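PDB 3ROF: Low molecular weight protein-tyrosine-phosphatase PtpA from Staphylococcus aureus, which removes phosphate from phosphotyrosine residues of proteins and probably acts as a secreted effector that counteracts host defences during infection. Local coordinates for residues 6-12 with 38-44. Residues are numbered along the deposited sequence; the frame is centred on the assembly and turned at random.
With PO4 (phosphate ion), chain D.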
loop_
_atom_site.group_PDB
_atom_site.type_symbol
_atom_site.label_atom_id
_atom_site.label_comp_id
_atom_site.label_asym_id
_atom_site.label_seq_id
_atom_site.Cartn_x
_atom_site.Cartn_y
_atom_site.Cartn_z
ATOM N N MET A 6 12.901 -12.995 -2.247
ATOM C CA MET A 6 11.691 -12.285 -2.066
ATOM C C MET A 6 11.880 -10.843 -2.434
ATOM O O MET A 6 12.999 -10.287 -2.386
ATOM C CB MET A 6 11.201 -12.373 -0.632
ATOM C CG MET A 6 9.807 -11.829 -0.535
ATOM S SD MET A 6 8.556 -13.073 -0.365
ATOM C CE MET A 6 9.373 -14.630 -0.691
ATOM N N VAL A 7 10.780 -10.232 -2.824
ATOM C CA VAL A 7 10.774 -8.803 -2.943
ATOM C C VAL A 7 9.680 -8.248 -2.030
ATOM O O VAL A 7 8.685 -8.924 -1.753
ATOM C CB VAL A 7 10.643 -8.281 -4.381
ATOM C CG1 VAL A 7 11.799 -8.796 -5.249
ATOM C CG2 VAL A 7 9.361 -8.640 -4.933
ATOM N N ASP A 8 9.907 -7.030 -1.554
ATOM C CA ASP A 8 9.010 -6.402 -0.623
ATOM C C ASP A 8 8.325 -5.218 -1.269
ATOM O O ASP A 8 8.998 -4.359 -1.855
ATOM C CB ASP A 8 9.786 -5.939 0.595
ATOM C CG ASP A 8 10.370 -7.081 1.354
ATOM O OD1 ASP A 8 9.620 -7.749 2.086
ATOM O OD2 ASP A 8 11.580 -7.340 1.194
ATOM N N VAL A 9 6.999 -5.169 -1.147
ATOM C CA VAL A 9 6.219 -4.019 -1.583
ATOM C C VAL A 9 5.518 -3.416 -0.395
ATOM O O VAL A 9 4.877 -4.141 0.370
ATOM C CB VAL A 9 5.184 -4.370 -2.739
ATOM C CG1 VAL A 9 4.277 -5.502 -2.414
ATOM C CG2 VAL A 9 4.403 -3.167 -3.179
ATOM N N ALA A 10 5.609 -2.099 -0.234
ATOM C CA ALA A 10 4.888 -1.391 0.839
ATOM C C ALA A 10 3.938 -0.408 0.251
ATOM O O ALA A 10 4.334 0.428 -0.551
ATOM C CB ALA A 10 5.844 -0.648 1.755
ATOM N N PHE A 11 2.690 -0.464 0.690
ATOM C CA PHE A 11 1.732 0.610 0.435
ATOM C C PHE A 11 1.896 1.643 1.533
ATOM O O PHE A 11 2.021 1.297 2.713
ATOM C CB PHE A 11 0.311 0.040 0.407
ATOM C CG PHE A 11 0.087 -0.914 -0.715
ATOM C CD1 PHE A 11 -0.120 -0.432 -2.009
ATOM C CD2 PHE A 11 0.122 -2.283 -0.504
ATOM C CE1 PHE A 11 -0.319 -1.322 -3.057
ATOM C CE2 PHE A 11 -0.106 -3.155 -1.541
ATOM C CZ PHE A 11 -0.309 -2.695 -2.815
ATOM N N VAL A 12 1.799 2.923 1.160
ATOM C CA VAL A 12 2.044 4.007 2.129
ATOM C C VAL A 12 0.993 5.077 1.981
ATOM O O VAL A 12 0.705 5.568 0.876
ATOM C CB VAL A 12 3.434 4.650 1.953
ATOM C CG1 VAL A 12 3.664 5.714 2.994
ATOM C CG2 VAL A 12 4.532 3.590 2.042
ATOM N N ASP A 38 6.724 -14.948 -4.107
ATOM C CA ASP A 38 7.949 -14.237 -3.769
ATOM C C ASP A 38 7.748 -12.760 -3.601
ATOM O O ASP A 38 8.718 -12.016 -3.693
ATOM C CB ASP A 38 9.025 -14.526 -4.790
ATOM C CG ASP A 38 9.388 -15.975 -4.805
ATOM O OD1 ASP A 38 9.691 -16.523 -3.725
ATOM O OD2 ASP A 38 9.322 -16.590 -5.892
ATOM N N ILE A 39 6.510 -12.326 -3.382
ATOM C CA ILE A 39 6.236 -10.923 -3.069
ATOM C C ILE A 39 5.632 -10.837 -1.668
ATOM O O ILE A 39 4.574 -11.422 -1.401
ATOM C CB ILE A 39 5.296 -10.274 -4.092
ATOM C CG1 ILE A 39 5.917 -10.298 -5.490
ATOM C CG2 ILE A 39 4.981 -8.848 -3.691
ATOM C CD1 ILE A 39 4.960 -9.874 -6.599
ATOM N N LYS A 40 6.312 -10.105 -0.788
ATOM C CA LYS A 40 5.842 -9.862 0.578
ATOM C C LYS A 40 5.296 -8.452 0.681
ATOM O O LYS A 40 5.904 -7.530 0.137
ATOM C CB LYS A 40 6.984 -10.035 1.567
ATOM C CG LYS A 40 6.541 -9.959 3.003
ATOM C CD LYS A 40 7.661 -10.251 3.999
ATOM C CE LYS A 40 7.161 -10.100 5.434
ATOM N NZ LYS A 40 8.246 -10.283 6.444
ATOM N N VAL A 41 4.117 -8.300 1.280
ATOM C CA VAL A 41 3.430 -7.025 1.313
ATOM C C VAL A 41 3.505 -6.410 2.705
ATOM O O VAL A 41 3.440 -7.130 3.726
ATOM C CB VAL A 41 1.971 -7.195 0.874
ATOM C CG1 VAL A 41 1.359 -5.845 0.544
ATOM C CG2 VAL A 41 1.844 -8.107 -0.345
ATOM N N HIS A 42 3.631 -5.083 2.721
ATOM C CA HIS A 42 3.739 -4.292 3.944
ATOM C C HIS A 42 2.901 -3.035 3.798
ATOM O O HIS A 42 2.506 -2.669 2.687
ATOM C CB HIS A 42 5.187 -3.844 4.139
ATOM C CG HIS A 42 6.185 -4.944 4.066
ATOM N ND1 HIS A 42 6.785 -5.508 5.176
ATOM C CD2 HIS A 42 6.744 -5.545 3.001
ATOM C CE1 HIS A 42 7.659 -6.422 4.788
ATOM N NE2 HIS A 42 7.663 -6.450 3.474
ATOM N N SER A 43 2.746 -2.292 4.885
ATOM C CA SER A 43 2.191 -0.959 4.796
ATOM C C SER A 43 2.754 -0.065 5.896
ATOM O O SER A 43 3.140 -0.547 6.976
ATOM C CB SER A 43 0.665 -0.989 4.847
ATOM O OG SER A 43 0.181 -1.494 6.078
ATOM N N ARG A 44 2.751 1.241 5.602
ATOM C CA ARG A 44 3.225 2.246 6.522
ATOM C C ARG A 44 2.362 3.483 6.362
ATOM O O ARG A 44 1.759 3.710 5.306
ATOM C CB ARG A 44 4.676 2.631 6.213
ATOM C CG ARG A 44 5.734 1.565 6.356
ATOM C CD ARG A 44 5.897 1.143 7.794
ATOM N NE ARG A 44 7.068 0.279 8.015
ATOM C CZ ARG A 44 7.038 -1.036 7.930
ATOM N NH1 ARG A 44 5.930 -1.672 7.554
ATOM N NH2 ARG A 44 8.152 -1.732 8.163
HETATM P P PO4 D . 6.842 -5.288 8.764
HETATM O O1 PO4 D . 7.115 -6.754 8.536
HETATM O O2 PO4 D . 8.132 -4.600 9.085
HETATM O O3 PO4 D . 6.336 -4.555 7.534
HETATM O O4 PO4 D . 5.911 -5.045 9.928
#
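V9 rests its CG1 methyl against two side chains of the neighbouring strand, 3.6 Å from I39 CG2 and 4.1 Å from V41 CG2. Strands 7-12 and 39-44 are the two parallel strands of a beta-alpha-beta unit linked by helix 19-33, at one side of the four-stranded parallel sheet of the low molecular weight protein tyrosine phosphatase fold. Their segment axes approach to 4.3 Å at 28°. Six backbone hydrogen bonds join them in an unbroken ladder, from V7 N to D38 O (2.9 Å) up to R44 N to F11 O (3.0 Å). V7, V9, F11, I39 and V41 share the face covered by helices 19-33 and 132-153; here the F11 ring brings CE2 at its edge to 3.7 Å from V41 CG1. S43 also lies on this face, its OG hydrogen-bonded to E24. C13, probably the catalytic nucleophile, follows directly after V12, so this strand probably leads into the active site. The other face is polar around H42, whose ring meets F84. H42 NE2 donates to D8 OD1 across the strands (2.7 Å), while ND1 binds O3 of a phosphate ion, probably from the crystallisation liquor, at 2.6 Å; R44 NH1 reaches the same O3 at 2.9 Å.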